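Local atomic coordinates of lipase (Streptomyces rimosus, PDB entry 5MAL), a protein that hydrolyses triacylglycerols and other esters, preferring medium-length acyl chains, and also cleaves palmitoyl-CoA, as a secreted serine esterase of the GDSL family. Residues Pro142-Leu147 with Ala161-Ala166; Ala87-Thr92 with Ala103-Ala108; Thr2-Leu7 with Thr43-Asn48; Thr72-Ile77 with Gln135-Gly140. All blocks are in the same frame, centred on the assembly; numbering follows the deposited sequence.

Contact 1: Pro142-Leu147 with Ala161-Ala166; sequences PRFYKL and AAINAA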
loop_
_atom_site.group_PDB
_atom_site.type_symbol
_atom_site.label_atom_id
_atom_site.label_comp_id
_atom_site.label_asym_id
_atom_site.label_seq_id
_atom_site.Cartn_x
_atom_site.Cartn_y
_atom_site.Cartn_z
ATOM N N PRO A 142 -0.860 2.101 -6.251
ATOM C CA PRO A 142 -0.751 2.559 -7.633
ATOM C C PRO A 142 -1.755 1.816 -8.494
ATOM O O PRO A 142 -2.063 0.666 -8.176
ATOM C CB PRO A 142 0.690 2.188 -8.008
ATOM C CG PRO A 142 0.952 0.933 -7.213
ATOM C CD PRO A 142 0.188 1.127 -5.896
ATOM N N ARG A 143 -2.287 2.461 -9.524
ATOM C CA ARG A 143 -2.916 1.713 -10.600
ATOM C C ARG A 143 -1.862 0.750 -11.113
ATOM O O ARG A 143 -0.709 1.146 -11.319
ATOM C CB ARG A 143 -3.414 2.640 -11.716
ATOM C CG ARG A 143 -4.772 3.260 -11.462
ATOM C CD ARG A 143 -5.202 4.074 -12.666
ATOM N NE ARG A 143 -4.220 5.109 -12.940
ATOM C CZ ARG A 143 -4.336 6.370 -12.550
ATOM N NH1 ARG A 143 -5.419 6.761 -11.885
ATOM N NH2 ARG A 143 -3.377 7.242 -12.844
ATOM N N PHE A 144 -2.234 -0.509 -11.304
ATOM C CA PHE A 144 -1.252 -1.526 -11.643
ATOM C C PHE A 144 -0.803 -1.483 -13.105
ATOM O O PHE A 144 0.296 -1.928 -13.425
ATOM C CB PHE A 144 -1.791 -2.923 -11.350
ATOM C CG PHE A 144 -1.816 -3.292 -9.886
ATOM C CD1 PHE A 144 -1.124 -2.558 -8.943
ATOM C CD2 PHE A 144 -2.521 -4.413 -9.467
ATOM C CE1 PHE A 144 -1.150 -2.910 -7.604
ATOM C CE2 PHE A 144 -2.563 -4.775 -8.125
ATOM C CZ PHE A 144 -1.875 -4.017 -7.191
ATOM N N TYR A 145 -1.665 -0.983 -13.991
ATOM C CA TYR A 145 -1.443 -1.126 -15.428
ATOM C C TYR A 145 -1.493 0.173 -16.205
ATOM O O TYR A 145 -2.295 1.064 -15.903
ATOM C CB TYR A 145 -2.487 -2.088 -16.019
ATOM C CG TYR A 145 -2.277 -3.491 -15.564
ATOM C CD1 TYR A 145 -1.264 -4.259 -16.115
ATOM C CD2 TYR A 145 -3.073 -4.057 -14.568
ATOM C CE1 TYR A 145 -1.037 -5.546 -15.699
ATOM C CE2 TYR A 145 -2.855 -5.358 -14.146
ATOM C CZ TYR A 145 -1.832 -6.095 -14.717
ATOM O OH TYR A 145 -1.571 -7.394 -14.332
ATOM N N LYS A 146 -0.641 0.262 -17.220
ATOM C CA LYS A 146 -0.798 1.267 -18.259
ATOM C C LYS A 146 -1.686 0.653 -19.321
ATOM O O LYS A 146 -1.403 -0.447 -19.804
ATOM C CB LYS A 146 0.541 1.669 -18.874
ATOM C CG LYS A 146 0.370 2.502 -20.140
ATOM C CD LYS A 146 1.669 2.576 -20.930
ATOM C CE LYS A 146 1.711 3.798 -21.853
ATOM N NZ LYS A 146 0.341 4.302 -22.178
ATOM N N LEU A 147 -2.763 1.343 -19.676
ATOM C CA LEU A 147 -3.676 0.832 -20.685
ATOM C C LEU A 147 -3.360 1.394 -22.073
ATOM O O LEU A 147 -2.772 2.468 -22.190
ATOM C CB LEU A 147 -5.117 1.165 -20.307
ATOM C CG LEU A 147 -5.593 0.677 -18.939
ATOM C CD1 LEU A 147 -7.076 0.962 -18.775
ATOM C CD2 LEU A 147 -5.312 -0.812 -18.763
ATOM N N ALA A 161 -7.825 -3.058 -16.850
ATOM C CA ALA A 161 -8.625 -1.874 -16.614
ATOM C C ALA A 161 -9.454 -2.018 -15.348
ATOM O O ALA A 161 -9.610 -1.062 -14.596
ATOM C CB ALA A 161 -9.516 -1.616 -17.778
ATOM N N ALA A 162 -9.969 -3.220 -15.124
ATOM C CA ALA A 162 -10.809 -3.501 -13.966
ATOM C C ALA A 162 -10.009 -3.395 -12.677
ATOM O O ALA A 162 -10.476 -2.820 -11.692
ATOM C CB ALA A 162 -11.440 -4.880 -14.095
ATOM N N ILE A 163 -8.809 -3.967 -12.691
ATOM C CA ILE A 163 -7.869 -3.839 -11.578
ATOM C C ILE A 163 -7.479 -2.389 -11.345
ATOM O O ILE A 163 -7.376 -1.943 -10.208
ATOM C CB ILE A 163 -6.611 -4.667 -11.842
ATOM C CG1 ILE A 163 -6.898 -6.128 -11.592
ATOM C CG2 ILE A 163 -5.481 -4.275 -10.942
ATOM C CD1 ILE A 163 -6.189 -7.004 -12.539
ATOM N N ASN A 164 -7.248 -1.645 -12.423
ATOM C CA ASN A 164 -6.982 -0.218 -12.298
ATOM C C ASN A 164 -8.137 0.496 -11.605
ATOM O O ASN A 164 -7.931 1.358 -10.762
ATOM C CB ASN A 164 -6.749 0.416 -13.664
ATOM C CG ASN A 164 -5.324 0.256 -14.149
ATOM O OD1 ASN A 164 -4.515 -0.408 -13.523
ATOM N ND2 ASN A 164 -5.023 0.870 -15.270
ATOM N N ALA A 165 -9.355 0.139 -11.997
ATOM C CA ALA A 165 -10.548 0.758 -11.439
ATOM C C ALA A 165 -10.656 0.487 -9.944
ATOM O O ALA A 165 -11.065 1.363 -9.185
ATOM C CB ALA A 165 -11.798 0.260 -12.173
ATOM N N ALA A 166 -10.302 -0.731 -9.540
ATOM C CA ALA A 166 -10.239 -1.103 -8.133
ATOM C C ALA A 166 -9.259 -0.198 -7.406
ATOM O O ALA A 166 -9.544 0.288 -6.326
ATOM C CB ALA A 166 -9.832 -2.559 -7.976
HETATM O O HOH W 1 -4.525 -1.533 -9.906
#
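The amide of N164 lies crosswise to the backbone of the 142-147 loop and grips Y145 at both of its peptide groups. Its CG is anti to the carbonyl carbon and the amide is nearly untwisted (chi2 5°), so both polar atoms face the loop. N164 OD1 takes Y145 N at 2.9 Å on a lone pair in the amide plane, while N164 ND2 gives its hydrogen to Y145 O at 2.8 Å, close to straight at 162°, though it arrives from above the plane of that carbonyl. Two bonds from one buried amide fix the rotation of the group and clamp the loop to helix 159-180. In this SGNH-hydrolase fold the loop follows strand 135-139, and the F144 side chain comes within about 7 Å of that of H216, the inferred catalytic histidine. I163, one residue before N164 on the helix, crosses F144 at about a right angle, its CG2 3.3 Å from F144 CD2. Its CD1 branch reaches Y145 CE2 instead, while Y145 OH bonds to Y215 OH. R143 crosses N164 with its aliphatic part, its NH1 paired with D168. At the far end, L147 CD1 touches A161 CB at 3.7 Å.

Contact 2: Ala87-Thr92 with Ala103-Ala108; sequences ADTMTT and ARIAKA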
loop_
_atom_site.group_PDB
_atom_site.type_symbol
_atom_site.label_atom_id
_atom_site.label_comp_id
_atom_site.label_asym_id
_atom_site.label_seq_id
_atom_site.Cartn_x
_atom_site.Cartn_y
_atom_site.Cartn_z
ATOM N N ALA A 87 -4.731 -9.390 -2.979
ATOM C CA ALA A 87 -3.817 -10.497 -3.246
ATOM C C ALA A 87 -4.582 -11.685 -3.824
ATOM O O ALA A 87 -4.242 -12.188 -4.904
ATOM C CB ALA A 87 -3.076 -10.897 -1.976
ATOM N N ASP A 88 -5.618 -12.110 -3.104
ATOM C CA ASP A 88 -6.509 -13.178 -3.545
ATOM C C ASP A 88 -7.083 -12.910 -4.937
ATOM O O ASP A 88 -7.147 -13.807 -5.783
ATOM C CB ASP A 88 -7.655 -13.357 -2.546
ATOM C CG ASP A 88 -8.534 -14.560 -2.867
ATOM O OD1 ASP A 88 -9.388 -14.468 -3.782
ATOM O OD2 ASP A 88 -8.376 -15.602 -2.195
ATOM N N THR A 89 -7.516 -11.673 -5.157
ATOM C CA THR A 89 -8.051 -11.272 -6.449
ATOM C C THR A 89 -7.033 -11.428 -7.579
ATOM O O THR A 89 -7.338 -11.990 -8.636
ATOM C CB THR A 89 -8.523 -9.830 -6.417
ATOM O OG1 THR A 89 -9.633 -9.718 -5.522
ATOM C CG2 THR A 89 -8.954 -9.413 -7.795
ATOM N N MET A 90 -5.827 -10.921 -7.357
ATOM C CA MET A 90 -4.768 -11.030 -8.361
ATOM C C MET A 90 -4.472 -12.483 -8.679
ATOM O O MET A 90 -4.300 -12.846 -9.835
ATOM C CB MET A 90 -3.487 -10.327 -7.897
ATOM C CG MET A 90 -3.655 -8.841 -7.603
ATOM S SD MET A 90 -4.820 -8.021 -8.705
ATOM C CE MET A 90 -3.967 -8.136 -10.256
ATOM N N THR A 91 -4.415 -13.314 -7.646
ATOM C CA THR A 91 -4.143 -14.732 -7.833
ATOM C C THR A 91 -5.220 -15.388 -8.692
ATOM O O THR A 91 -4.919 -16.123 -9.649
ATOM C CB THR A 91 -4.035 -15.453 -6.478
ATOM O OG1 THR A 91 -2.787 -15.104 -5.861
ATOM C CG2 THR A 91 -4.109 -16.970 -6.659
ATOM N N THR A 92 -6.471 -15.094 -8.361
ATOM C CA THR A 92 -7.615 -15.643 -9.071
ATOM C C THR A 92 -7.574 -15.212 -10.524
ATOM O O THR A 92 -7.797 -16.013 -11.431
ATOM C CB THR A 92 -8.948 -15.187 -8.430
ATOM O OG1 THR A 92 -9.157 -15.900 -7.206
ATOM C CG2 THR A 92 -10.122 -15.425 -9.371
ATOM N N ALA A 103 -15.273 -10.898 -12.215
ATOM C CA ALA A 103 -16.188 -11.173 -11.105
ATOM C C ALA A 103 -15.515 -10.937 -9.752
ATOM O O ALA A 103 -16.104 -10.357 -8.835
ATOM C CB ALA A 103 -16.698 -12.607 -11.196
ATOM N N ARG A 104 -14.280 -11.415 -9.637
ATOM C CA ARG A 104 -13.514 -11.271 -8.411
ATOM C C ARG A 104 -13.217 -9.802 -8.129
ATOM O O ARG A 104 -13.329 -9.354 -6.992
ATOM C CB ARG A 104 -12.217 -12.081 -8.500
ATOM C CG ARG A 104 -11.437 -12.155 -7.207
ATOM C CD ARG A 104 -12.240 -12.856 -6.127
ATOM N NE ARG A 104 -11.628 -12.718 -4.806
ATOM C CZ ARG A 104 -11.834 -11.684 -3.991
ATOM N NH1 ARG A 104 -12.638 -10.691 -4.359
ATOM N NH2 ARG A 104 -11.236 -11.643 -2.803
ATOM N N ILE A 105 -12.835 -9.061 -9.168
ATOM C CA ILE A 105 -12.622 -7.622 -9.072
ATOM C C ILE A 105 -13.883 -6.884 -8.649
ATOM O O ILE A 105 -13.849 -5.981 -7.806
ATOM C CB ILE A 105 -12.166 -7.026 -10.414
ATOM C CG1 ILE A 105 -10.868 -7.672 -10.880
ATOM C CG2 ILE A 105 -12.004 -5.512 -10.280
ATOM C CD1 ILE A 105 -9.709 -7.180 -10.138
ATOM N N ALA A 106 -14.999 -7.250 -9.266
ATOM C CA ALA A 106 -16.271 -6.618 -8.932
ATOM C C ALA A 106 -16.576 -6.804 -7.450
ATOM O O ALA A 106 -17.042 -5.878 -6.781
ATOM C CB ALA A 106 -17.397 -7.191 -9.790
ATOM N N LYS A 107 -16.297 -7.999 -6.942
ATOM C CA LYS A 107 -16.540 -8.304 -5.539
ATOM C C LYS A 107 -15.598 -7.450 -4.694
ATOM O O LYS A 107 -16.004 -6.861 -3.707
ATOM C CB LYS A 107 -16.350 -9.803 -5.270
ATOM C CG LYS A 107 -16.280 -10.201 -3.800
ATOM C CD LYS A 107 -15.960 -11.679 -3.645
ATOM C CE LYS A 107 -15.656 -12.031 -2.194
ATOM N NZ LYS A 107 -15.283 -13.471 -2.029
ATOM N N ALA A 108 -14.345 -7.349 -5.123
ATOM C CA ALA A 108 -13.368 -6.532 -4.414
ATOM C C ALA A 108 -13.787 -5.075 -4.430
ATOM O O ALA A 108 -13.662 -4.373 -3.429
ATOM C CB ALA A 108 -11.974 -6.696 -5.036
#
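Helices 86-96 and 98-130 pack here as an antiparallel pair, the short segments running at 167° with their axes 9.4 Å apart, and R104 is the side chain that bridges them. Its first shell is split between charge and van der Waals contact. R104 NE donates to D88 OD1 at 3.0 Å in a salt bridge that is nearly straight at the hydrogen (163°); the oxygen lies at the edge of the guanidinium, in its plane, whereas NE meets the carboxylate from above that group's plane. T89 OG1 sits over the centre of one guanidinium face, 3.3 Å from R104 CZ, a position in which no N-H points at it. T89 thus covers that face centrally, while K107 CE, from the arginine's own helix, only grazes the rim of the other.

Torsions set this up. R104 leaves with CG anti to the backbone N and then bends at chi2 (62°), which lays its CG beside T89 and turns the guanidinium toward D88; D88 likewise has CG anti to its backbone N and crosses the arginine at about a right angle. T89 OG1 is held by the carbonyl of G85, one helical turn back. T92 CG2 lies against R104 CB, and T92 OG1 bonds weakly to D88 O. On the buried side of the pair, I105 and M90 also pack on I163 of helix 159-180. There the methyl T89 CG2, anti to its backbone N, meets I105 CD1 at 3.3 Å, tighter than usual van der Waals contact.

Contact 3: Thr2-Leu7 with Thr43-Asn48; sequences TDYVAL and TGTRFN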
loop_
_atom_site.group_PDB
_atom_site.type_symbol
_atom_site.label_atom_id
_atom_site.label_comp_id
_atom_site.label_asym_id
_atom_site.label_seq_id
_atom_site.Cartn_x
_atom_site.Cartn_y
_atom_site.Cartn_z
ATOM N N THR A 2 12.183 12.340 14.193
ATOM C CA THR A 2 11.877 11.746 15.500
ATOM C C THR A 2 10.993 10.529 15.400
ATOM O O THR A 2 11.354 9.588 14.704
ATOM C CB THR A 2 11.248 12.729 16.500
ATOM O OG1 THR A 2 10.510 13.743 15.800
ATOM C CG2 THR A 2 12.332 13.317 17.400
ATOM N N ASP A 3 9.895 10.509 16.156
ATOM C CA ASP A 3 9.167 9.261 16.355
ATOM C C ASP A 3 8.243 9.022 15.192
ATOM O O ASP A 3 7.215 9.665 15.056
ATOM C CB ASP A 3 8.385 9.268 17.663
ATOM C CG ASP A 3 9.288 9.245 18.865
ATOM O OD1 ASP A 3 9.768 8.150 19.216
ATOM O OD2 ASP A 3 9.531 10.319 19.443
ATOM N N TYR A 4 8.650 8.075 14.367
ATOM C CA TYR A 4 7.960 7.721 13.145
ATOM C C TYR A 4 7.412 6.316 13.310
ATOM O O TYR A 4 8.169 5.376 13.547
ATOM C CB TYR A 4 8.939 7.816 11.969
ATOM C CG TYR A 4 8.452 7.274 10.641
ATOM C CD1 TYR A 4 7.107 7.332 10.277
ATOM C CD2 TYR A 4 9.356 6.701 9.736
ATOM C CE1 TYR A 4 6.678 6.850 9.029
ATOM C CE2 TYR A 4 8.927 6.201 8.514
ATOM C CZ TYR A 4 7.595 6.283 8.167
ATOM O OH TYR A 4 7.167 5.799 6.955
ATOM N N VAL A 5 6.095 6.170 13.228
ATOM C CA VAL A 5 5.532 4.826 13.163
ATOM C C VAL A 5 5.039 4.549 11.758
ATOM O O VAL A 5 4.225 5.300 11.216
ATOM C CB VAL A 5 4.377 4.619 14.125
ATOM C CG1 VAL A 5 3.857 3.185 14.000
ATOM C CG2 VAL A 5 4.822 4.920 15.572
ATOM N N ALA A 6 5.528 3.462 11.177
ATOM C CA ALA A 6 5.105 3.080 9.838
ATOM C C ALA A 6 4.239 1.833 9.910
ATOM O O ALA A 6 4.712 0.741 10.203
ATOM C CB ALA A 6 6.302 2.854 8.952
ATOM N N LEU A 7 2.958 2.035 9.632
ATOM C CA LEU A 7 1.937 0.999 9.687
ATOM C C LEU A 7 1.594 0.493 8.316
ATOM O O LEU A 7 1.917 1.119 7.311
ATOM C CB LEU A 7 0.645 1.550 10.291
ATOM C CG LEU A 7 0.760 2.335 11.581
ATOM C CD1 LEU A 7 -0.556 3.038 11.757
ATOM C CD2 LEU A 7 1.053 1.360 12.710
ATOM N N THR A 43 17.793 12.091 9.757
ATOM C CA THR A 43 18.691 11.817 10.863
ATOM C C THR A 43 17.958 11.823 12.191
ATOM O O THR A 43 17.197 12.741 12.481
ATOM C CB THR A 43 19.851 12.838 10.885
ATOM O OG1 THR A 43 20.565 12.756 9.646
ATOM C CG2 THR A 43 20.800 12.544 12.005
ATOM N N GLY A 44 18.155 10.765 12.974
ATOM C CA GLY A 44 17.610 10.718 14.318
ATOM C C GLY A 44 16.203 10.163 14.406
ATOM O O GLY A 44 15.541 10.308 15.427
ATOM N N THR A 45 15.747 9.516 13.339
ATOM C CA THR A 45 14.421 8.917 13.338
ATOM C C THR A 45 14.338 7.758 14.312
ATOM O O THR A 45 15.055 6.771 14.180
ATOM C CB THR A 45 14.022 8.406 11.943
ATOM O OG1 THR A 45 14.072 9.490 11.011
ATOM C CG2 THR A 45 12.603 7.858 11.976
ATOM N N ARG A 46 13.469 7.892 15.301
ATOM C CA ARG A 46 13.107 6.757 16.130
ATOM C C ARG A 46 12.037 6.016 15.345
ATOM O O ARG A 46 10.878 6.418 15.309
ATOM C CB ARG A 46 12.608 7.203 17.503
ATOM C CG ARG A 46 12.950 6.242 18.624
ATOM C CD ARG A 46 12.621 6.850 19.977
ATOM N NE ARG A 46 12.899 8.284 20.001
ATOM C CZ ARG A 46 12.853 9.039 21.094
ATOM N NH1 ARG A 46 12.539 8.494 22.264
ATOM N NH2 ARG A 46 13.124 10.336 21.019
ATOM N N PHE A 47 12.461 4.943 14.698
ATOM C CA PHE A 47 11.691 4.303 13.647
ATOM C C PHE A 47 10.990 3.035 14.127
ATOM O O PHE A 47 11.599 1.978 14.270
ATOM C CB PHE A 47 12.636 4.012 12.480
ATOM C CG PHE A 47 11.997 3.335 11.308
ATOM C CD1 PHE A 47 10.755 3.732 10.829
ATOM C CD2 PHE A 47 12.672 2.321 10.650
ATOM C CE1 PHE A 47 10.198 3.096 9.725
ATOM C CE2 PHE A 47 12.117 1.695 9.551
ATOM C CZ PHE A 47 10.885 2.088 9.092
ATOM N N ASN A 48 9.693 3.144 14.363
ATOM C CA ASN A 48 8.909 1.983 14.742
ATOM C C ASN A 48 8.129 1.441 13.552
ATOM O O ASN A 48 7.095 1.985 13.161
ATOM C CB ASN A 48 7.978 2.323 15.907
ATOM C CG ASN A 48 8.684 2.221 17.253
ATOM O OD1 ASN A 48 9.059 1.131 17.692
ATOM N ND2 ASN A 48 8.879 3.349 17.898
#
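Four backbone hydrogen bonds join the strands, alternating in direction as in a parallel pair. Y4 uses both of its peptide groups: its N donates to R46 O at 2.9 Å, in the carbonyl plane and nearly straight (168°), and its O accepts from N48 N at 2.8 Å, nearly along the C=O axis. A6 N continues to N48 O, while the bond from R46 N to T2 O at the loop end is weak, bent to 129°. Carbonyl oxygens also receive CA-H contacts, among them V5 CA to N48 O at 3.2 Å.

On the face bearing D3, V5, R46 and N48, the D3 and R46 side chains run side by side. D3 OD1 is 3.2 Å from R46 NE, yet it stands well out of the guanidinium plane, so this salt bridge is one of charges without a directed N-H. The same oxygen is equally close to R46 CD, and the R46 chain bends at chi3 beside it.

On the other face Y4 and F47, both with CG anti to the backbone N, also point the same way. Their rings are near parallel (23°) but slid apart, with centroids 5.4 Å from each other, so the touching atoms are CD2 and CE2 of Y4 with CD1 and CE1 of F47. T45 CG2 lies at the edge of the Y4 ring; W38 of helix 34-40 meets that ring edge-to-face, and Y4 OH bonds to S76 OG. Strand 46-49 is thereby attached as an outermost strand of the five-stranded parallel sheet, in strand order 2-1-3-4-5, characteristic of the alpha/beta fold of SGNH hydrolases.

Contact 4: Thr72-Ile77 with Gln135-Gly140; sequences TDLVSI and QVVVLG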
loop_
_atom_site.group_PDB
_atom_site.type_symbol
_atom_site.label_atom_id
_atom_site.label_comp_id
_atom_site.label_asym_id
_atom_site.label_seq_id
_atom_site.Cartn_x
_atom_site.Cartn_y
_atom_site.Cartn_z
ATOM N N THR A 72 4.411 10.143 19.245
ATOM C CA THR A 72 4.591 9.920 17.814
ATOM C C THR A 72 4.497 11.228 17.039
ATOM O O THR A 72 3.567 12.015 17.254
ATOM C CB THR A 72 3.555 8.933 17.289
ATOM O OG1 THR A 72 3.594 7.749 18.099
ATOM C CG2 THR A 72 3.840 8.561 15.827
ATOM N N ASP A 73 5.464 11.448 16.147
ATOM C CA ASP A 73 5.522 12.658 15.316
ATOM C C ASP A 73 4.980 12.428 13.920
ATOM O O ASP A 73 4.443 13.340 13.282
ATOM C CB ASP A 73 6.965 13.153 15.195
ATOM C CG ASP A 73 7.549 13.546 16.532
ATOM O OD1 ASP A 73 7.267 14.667 16.994
ATOM O OD2 ASP A 73 8.266 12.719 17.129
ATOM N N LEU A 74 5.205 11.220 13.421
ATOM C CA LEU A 74 4.830 10.886 12.055
ATOM C C LEU A 74 4.245 9.489 12.006
ATOM O O LEU A 74 4.784 8.563 12.606
ATOM C CB LEU A 74 6.045 10.992 11.131
ATOM C CG LEU A 74 5.883 10.618 9.654
ATOM C CD1 LEU A 74 4.889 11.545 8.943
ATOM C CD2 LEU A 74 7.226 10.625 8.931
ATOM N N VAL A 75 3.114 9.350 11.325
ATOM C CA VAL A 75 2.555 8.041 11.067
ATOM C C VAL A 75 2.337 7.908 9.566
ATOM O O VAL A 75 1.777 8.803 8.934
ATOM C CB VAL A 75 1.213 7.819 11.799
ATOM C CG1 VAL A 75 0.615 6.473 11.422
ATOM C CG2 VAL A 75 1.400 7.925 13.300
ATOM N N SER A 76 2.796 6.807 8.991
ATOM C CA SER A 76 2.454 6.513 7.606
ATOM C C SER A 76 1.669 5.216 7.547
ATOM O O SER A 76 1.817 4.346 8.405
ATOM C CB SER A 76 3.697 6.415 6.717
ATOM O OG SER A 76 4.577 5.407 7.174
ATOM N N ILE A 77 0.850 5.060 6.515
ATOM C CA ILE A 77 0.122 3.810 6.386
ATOM C C ILE A 77 -0.370 3.586 4.968
ATOM O O ILE A 77 -0.755 4.531 4.284
ATOM C CB ILE A 77 -1.071 3.771 7.370
ATOM C CG1 ILE A 77 -1.724 2.384 7.375
ATOM C CG2 ILE A 77 -2.072 4.898 7.057
ATOM C CD1 ILE A 77 -2.689 2.177 8.541
ATOM N N GLN A 135 1.796 14.018 12.585
ATOM C CA GLN A 135 1.452 14.249 11.187
ATOM C C GLN A 135 1.213 12.874 10.593
ATOM O O GLN A 135 2.040 11.970 10.747
ATOM C CB GLN A 135 2.552 14.991 10.415
ATOM C CG GLN A 135 2.758 16.472 10.772
ATOM C CD GLN A 135 1.627 17.408 10.318
ATOM O OE1 GLN A 135 0.461 17.254 10.706
ATOM N NE2 GLN A 135 1.982 18.404 9.513
ATOM N N VAL A 136 0.076 12.696 9.937
ATOM C CA VAL A 136 -0.296 11.381 9.449
ATOM C C VAL A 136 -0.375 11.387 7.941
ATOM O O VAL A 136 -1.040 12.236 7.349
ATOM C CB VAL A 136 -1.631 10.927 10.056
ATOM C CG1 VAL A 136 -1.989 9.543 9.598
ATOM C CG2 VAL A 136 -1.537 10.938 11.574
ATOM N N VAL A 137 0.337 10.457 7.316
ATOM C CA VAL A 137 0.323 10.370 5.869
ATOM C C VAL A 137 -0.246 9.027 5.459
ATOM O O VAL A 137 0.359 7.975 5.712
ATOM C CB VAL A 137 1.723 10.513 5.262
ATOM C CG1 VAL A 137 1.612 10.641 3.737
ATOM C CG2 VAL A 137 2.453 11.697 5.860
ATOM N N VAL A 138 -1.408 9.059 4.830
ATOM C CA VAL A 138 -1.968 7.847 4.246
ATOM C C VAL A 138 -1.528 7.789 2.796
ATOM O O VAL A 138 -1.711 8.744 2.047
ATOM C CB VAL A 138 -3.490 7.819 4.319
ATOM C CG1 VAL A 138 -3.994 6.508 3.726
ATOM C CG2 VAL A 138 -3.949 7.977 5.755
ATOM N N LEU A 139 -0.905 6.692 2.401
ATOM C CA LEU A 139 -0.464 6.573 1.033
ATOM C C LEU A 139 -1.398 5.618 0.317
ATOM O O LEU A 139 -1.874 4.643 0.902
ATOM C CB LEU A 139 0.973 6.092 0.970
ATOM C CG LEU A 139 2.007 7.122 1.436
ATOM C CD1 LEU A 139 2.280 7.053 2.933
ATOM C CD2 LEU A 139 3.293 6.924 0.658
ATOM N N GLY A 140 -1.692 5.919 -0.936
ATOM C CA GLY A 140 -2.575 5.069 -1.710
ATOM C C GLY A 140 -1.842 3.902 -2.358
ATOM O O GLY A 140 -0.696 3.586 -2.011
#
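V75, V136, V137 and V138 share one side-chain setting, CG1 anti to the backbone N and CG2 anti to the carbonyl carbon, and in V136, V137 and V138 the CG2 branch reaches the neighbouring strand. I77 turns its CG1 anti to the backbone N (chi1 -172°), which puts its CG2 in the crowded position between N and carbonyl carbon; from there CG2 touches V138 CG2 at 3.8 Å, the two side chains lying side by side. L74 has CG anti to the backbone N; the L74 and V137 side chains cross obliquely, L74 CD1 3.9 Å from V137 CG2.

These pairs divide between the two faces of the sheet: V75, I77, V136 and V138 on one, backed by helix 98-130 through V123, Y124 and I127; L74, S76, Q135 and V137 on the other, where L74 also meets W38 of helix 34-40. The S76 hydroxyl has its partner in strand 3-8.

Five backbone bonds fix the parallel register. V137 N to V75 O is the shortest at 2.7 Å, nearly along the C=O axis, and L139 N to I77 O is similarly aligned at 2.9 Å. I77 N to V137 O is longer, 3.1 Å, and bent to 141°. Q135 N meets D73 O from above the carbonyl plane. Both strands belong to the central sheet of the SGNH-hydrolase fold. The chemistry implies a buried junction: five N-H and carbonyl pairs are satisfied across the two strands, the remaining backbone groups of L74 and S76 bond to strand 3-8, and the faces are mostly aliphatic, apart from S76 and the exposed Q135.

In the fold
Contacts 3 and 4 build one parallel sheet: strand 3-8 lies between 46-49 and 74-78, and D3 O to D73 N, a probable hydrogen bond, couples them. Contact 4 is buried and aliphatic, whereas contact 3, at the sheet's outer strand, is partly exposed and adds a salt bridge and aromatic rings. Contacts 1 and 2, partly buried on the opposite side of the chain's centre, rely on side-chain polar groups rather than backbone strand pairing, an amide clamp and an ionic pair. They meet where I163 packs on I105 and M90, joining three helices. The 142-147 loop begins just after 135-140, yet the centres of contacts 1 and 4 are 25 Å apart.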